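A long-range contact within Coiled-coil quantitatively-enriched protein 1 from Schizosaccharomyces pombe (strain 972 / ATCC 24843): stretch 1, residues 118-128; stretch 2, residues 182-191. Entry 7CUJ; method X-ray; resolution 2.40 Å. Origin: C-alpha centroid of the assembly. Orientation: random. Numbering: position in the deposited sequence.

Stretch 1 118-128: YSKTFFLFISN
Stretch 2 182-191: DLSATIFYDI

How do the two backbones run? Both are extended and lie side by side as neighbouring parallel strands, their N-to-C directions 22° apart and their axes 4.5 Å apart at closest approach. Phi/psi values stay in the beta region, from -87/144 at Phe122 to -103/136 at Phe125 and from -94/152 at Ala185 to -99/113 at Phe188. The register pairs Phe122 with Ala185, Phe123 with Thr186, Leu124 with Ile187 and Phe125 with Phe188; the CA atoms of Leu124 and Ile187 are 4.5 Å apart. Beyond Phe188 the second chain turns, with Tyr189 at -62/-35 and Asp190 at -148/157, the N-cap of a helix.

Which backbone bonds hold this register? As parallel pairing requires, alternate residues of stretch 1 bond to residues flanking their partners. Phe123 N donates to Ala185 O at 2.7 Å and Phe123 O accepts from Ile187 N at 2.6 Å; Phe125 repeats the pattern, its N 2.7 Å from Ile187 O and its O 2.8 Å from Tyr189 N. The bond from Ala185 N to Thr121 O is longer and more bent, 3.1 Å and 137°. CA-H...O contacts fill in between, such as Leu124 CA to Ile187 O at 3.1 Å.

What packs on the two faces of the sheet? Phe122 (chi1 m, chi2 -66°) and Leu124 (chi1 t, chi2 138°) share a face with Ala185 and Ile187 (m, t). Phe122 CD1 lies 3.6 Å from Ala185 CB and 3.7 Å from Ile187 CD1, while Leu124 CD1 is 3.9 Å from Ile187 CG2, an apolar cluster. The other face carries Phe123 (chi1 -95°), Phe125, Thr186 (m) and Phe188. Phe125 (m, chi2 85°) and Phe188 (m, chi2 -90°) have nearly parallel planes, 18° apart, but the rings are slid so that they barely overlap, with centroids 5.4 Å apart; Phe125 CB meets Phe188 CD1 at 3.7 Å.

How are the ends secured? At the C-terminal end, Ile126 (t, t) sets CD1 over one face of the Tyr189 ring (chi1 t, chi2 90°), 3.6 Å from its centroid, a CH-pi contact. Asp190 (p, chi2 76°) grips Ser127 (p) twice: Ser127 N donates to Asp190 OD2 at 3.1 Å and Ser127 OG to Asp190 OD1 at 2.7 Å. At the other end, Thr121 OG1 (chi1 p) makes a weak 3.2 Å bond to Leu183 O, and the all-t side chain of Lys120 reaches across the second backbone, its CE 3.2 Å from Ser184 N.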

# COMPACT_ATOMS: atom_id res chain seq x y z
N TYR A 118 -34.53 -3.02 -40.31
CA TYR A 118 -33.28 -2.28 -40.41
C TYR A 118 -32.23 -3.12 -41.14
O TYR A 118 -32.14 -4.32 -40.91
CB TYR A 118 -32.80 -1.91 -39.01
CG TYR A 118 -31.63 -0.96 -38.93
CD1 TYR A 118 -31.81 0.42 -38.99
CD2 TYR A 118 -30.34 -1.43 -38.77
CE1 TYR A 118 -30.74 1.29 -38.91
CE2 TYR A 118 -29.26 -0.57 -38.68
CZ TYR A 118 -29.46 0.80 -38.75
OH TYR A 118 -28.40 1.66 -38.67
N SER A 119 -31.45 -2.47 -42.01
CA SER A 119 -30.46 -3.16 -42.82
C SER A 119 -29.23 -2.30 -43.10
O SER A 119 -28.91 -2.01 -44.25
CB SER A 119 -31.08 -3.70 -44.10
OG SER A 119 -31.66 -2.65 -44.86
N LYS A 120 -28.55 -1.89 -42.02
CA LYS A 120 -27.22 -1.31 -42.09
C LYS A 120 -26.26 -2.25 -41.34
O LYS A 120 -26.67 -2.91 -40.39
CB LYS A 120 -27.22 0.09 -41.47
CG LYS A 120 -25.93 0.89 -41.61
CD LYS A 120 -25.90 2.12 -40.72
CE LYS A 120 -25.00 3.22 -41.24
NZ LYS A 120 -25.04 4.41 -40.37
N THR A 121 -25.01 -2.29 -41.79
CA THR A 121 -24.02 -3.21 -41.24
C THR A 121 -23.27 -2.52 -40.10
O THR A 121 -22.65 -1.48 -40.30
CB THR A 121 -23.06 -3.71 -42.34
OG1 THR A 121 -22.35 -2.58 -42.87
CG2 THR A 121 -23.77 -4.43 -43.46
N PHE A 122 -23.34 -3.12 -38.90
CA PHE A 122 -22.65 -2.59 -37.74
C PHE A 122 -21.22 -3.12 -37.67
O PHE A 122 -20.95 -4.27 -38.02
CB PHE A 122 -23.36 -2.96 -36.43
CG PHE A 122 -24.56 -2.11 -36.10
CD1 PHE A 122 -24.42 -0.77 -35.80
CD2 PHE A 122 -25.83 -2.67 -36.08
CE1 PHE A 122 -25.53 0.01 -35.49
CE2 PHE A 122 -26.94 -1.89 -35.77
CZ PHE A 122 -26.78 -0.56 -35.48
N PHE A 123 -20.31 -2.25 -37.22
CA PHE A 123 -18.97 -2.61 -36.80
C PHE A 123 -18.84 -2.34 -35.30
O PHE A 123 -19.04 -1.21 -34.86
CB PHE A 123 -17.92 -1.78 -37.53
CG PHE A 123 -17.33 -2.43 -38.76
CD1 PHE A 123 -16.24 -3.28 -38.66
CD2 PHE A 123 -17.86 -2.18 -40.02
CE1 PHE A 123 -15.70 -3.87 -39.79
CE2 PHE A 123 -17.32 -2.77 -41.15
CZ PHE A 123 -16.24 -3.61 -41.03
N LEU A 124 -18.52 -3.39 -34.53
CA LEU A 124 -18.27 -3.24 -33.11
C LEU A 124 -16.81 -3.55 -32.81
O LEU A 124 -16.30 -4.61 -33.18
CB LEU A 124 -19.22 -4.15 -32.31
CG LEU A 124 -19.11 -4.05 -30.79
CD1 LEU A 124 -20.48 -4.04 -30.14
CD2 LEU A 124 -18.24 -5.16 -30.22
N PHE A 125 -16.14 -2.61 -32.12
CA PHE A 125 -14.77 -2.79 -31.69
C PHE A 125 -14.73 -3.12 -30.21
O PHE A 125 -15.44 -2.51 -29.41
CB PHE A 125 -13.94 -1.54 -32.02
CG PHE A 125 -13.54 -1.43 -33.47
CD1 PHE A 125 -14.40 -0.86 -34.40
CD2 PHE A 125 -12.31 -1.90 -33.90
CE1 PHE A 125 -14.03 -0.76 -35.73
CE2 PHE A 125 -11.94 -1.80 -35.24
CZ PHE A 125 -12.80 -1.23 -36.15
N ILE A 126 -13.90 -4.11 -29.86
CA ILE A 126 -13.75 -4.57 -28.49
C ILE A 126 -12.29 -4.97 -28.28
O ILE A 126 -11.69 -5.61 -29.14
CB ILE A 126 -14.75 -5.71 -28.18
CG1 ILE A 126 -14.78 -6.08 -26.70
CG2 ILE A 126 -14.50 -6.92 -29.07
CD1 ILE A 126 -15.97 -6.92 -26.31
N SER A 127 -11.72 -4.58 -27.14
CA SER A 127 -10.28 -4.71 -26.92
C SER A 127 -9.96 -5.94 -26.07
O SER A 127 -9.16 -5.87 -25.15
CB SER A 127 -9.70 -3.45 -26.32
OG SER A 127 -10.25 -3.21 -25.03
N ASN A 128 -10.58 -7.08 -26.42
CA ASN A 128 -10.43 -8.32 -25.69
C ASN A 128 -10.90 -9.49 -26.55
O ASN A 128 -12.05 -9.50 -27.00
CB ASN A 128 -11.18 -8.29 -24.36
CG ASN A 128 -10.80 -9.44 -23.46
OD1 ASN A 128 -11.45 -10.49 -23.48
ND2 ASN A 128 -9.75 -9.27 -22.68
N ASP A 182 -21.44 4.76 -46.89
CA ASP A 182 -22.81 4.88 -47.37
C ASP A 182 -23.76 4.17 -46.41
O ASP A 182 -24.89 4.62 -46.21
CB ASP A 182 -22.95 4.41 -48.82
CG ASP A 182 -22.59 5.46 -49.86
OD1 ASP A 182 -22.09 6.53 -49.47
OD2 ASP A 182 -22.81 5.19 -51.06
N LEU A 183 -23.30 3.06 -45.81
CA LEU A 183 -24.08 2.31 -44.83
C LEU A 183 -23.21 1.39 -43.96
O LEU A 183 -23.17 0.18 -44.18
CB LEU A 183 -25.21 1.54 -45.54
CG LEU A 183 -24.83 0.65 -46.73
CD1 LEU A 183 -25.64 -0.63 -46.73
CD2 LEU A 183 -25.00 1.39 -48.05
N SER A 184 -22.54 1.98 -42.96
CA SER A 184 -21.82 1.22 -41.94
C SER A 184 -21.69 2.03 -40.64
O SER A 184 -20.97 3.03 -40.60
CB SER A 184 -20.46 0.75 -42.43
OG SER A 184 -19.61 1.85 -42.73
N ALA A 185 -22.38 1.57 -39.58
CA ALA A 185 -22.34 2.21 -38.28
C ALA A 185 -21.28 1.54 -37.39
O ALA A 185 -21.00 0.36 -37.57
CB ALA A 185 -23.71 2.18 -37.65
N THR A 186 -20.71 2.30 -36.44
CA THR A 186 -19.58 1.85 -35.64
C THR A 186 -19.89 1.97 -34.15
O THR A 186 -20.28 3.03 -33.67
CB THR A 186 -18.30 2.61 -36.00
OG1 THR A 186 -18.12 2.58 -37.41
CG2 THR A 186 -17.06 2.04 -35.34
N ILE A 187 -19.68 0.86 -33.42
CA ILE A 187 -19.86 0.82 -31.98
C ILE A 187 -18.52 0.45 -31.33
O ILE A 187 -17.88 -0.53 -31.71
CB ILE A 187 -20.96 -0.17 -31.57
CG1 ILE A 187 -22.28 0.09 -32.30
CG2 ILE A 187 -21.15 -0.18 -30.06
CD1 ILE A 187 -23.20 -1.11 -32.37
N PHE A 188 -18.13 1.25 -30.33
CA PHE A 188 -17.00 0.90 -29.48
C PHE A 188 -17.52 0.30 -28.18
O PHE A 188 -18.18 0.99 -27.40
CB PHE A 188 -16.10 2.12 -29.25
CG PHE A 188 -15.31 2.50 -30.47
CD1 PHE A 188 -14.04 1.96 -30.68
CD2 PHE A 188 -15.84 3.34 -31.44
CE1 PHE A 188 -13.31 2.29 -31.81
CE2 PHE A 188 -15.11 3.66 -32.57
CZ PHE A 188 -13.85 3.14 -32.76
N TYR A 189 -17.24 -0.99 -27.99
CA TYR A 189 -17.67 -1.69 -26.79
C TYR A 189 -17.03 -1.04 -25.56
O TYR A 189 -17.65 -0.97 -24.50
CB TYR A 189 -17.37 -3.19 -26.88
CG TYR A 189 -17.78 -3.97 -25.66
CD1 TYR A 189 -19.05 -4.53 -25.56
CD2 TYR A 189 -16.91 -4.15 -24.59
CE1 TYR A 189 -19.44 -5.25 -24.44
CE2 TYR A 189 -17.29 -4.86 -23.46
CZ TYR A 189 -18.55 -5.41 -23.39
OH TYR A 189 -18.93 -6.12 -22.28
N ASP A 190 -15.79 -0.56 -25.73
CA ASP A 190 -15.00 -0.04 -24.62
C ASP A 190 -14.09 1.09 -25.11
O ASP A 190 -13.76 1.16 -26.29
CB ASP A 190 -14.22 -1.15 -23.92
CG ASP A 190 -13.26 -1.88 -24.84
OD1 ASP A 190 -12.19 -1.30 -25.15
OD2 ASP A 190 -13.59 -3.01 -25.25
N ILE A 191 -13.69 1.95 -24.16
CA ILE A 191 -12.91 3.15 -24.44
C ILE A 191 -11.48 2.77 -24.82
O ILE A 191 -10.88 3.45 -25.65
CB ILE A 191 -12.98 4.13 -23.26
CG1 ILE A 191 -14.30 4.92 -23.26
CG2 ILE A 191 -11.77 5.05 -23.20
CD1 ILE A 191 -14.51 5.79 -24.48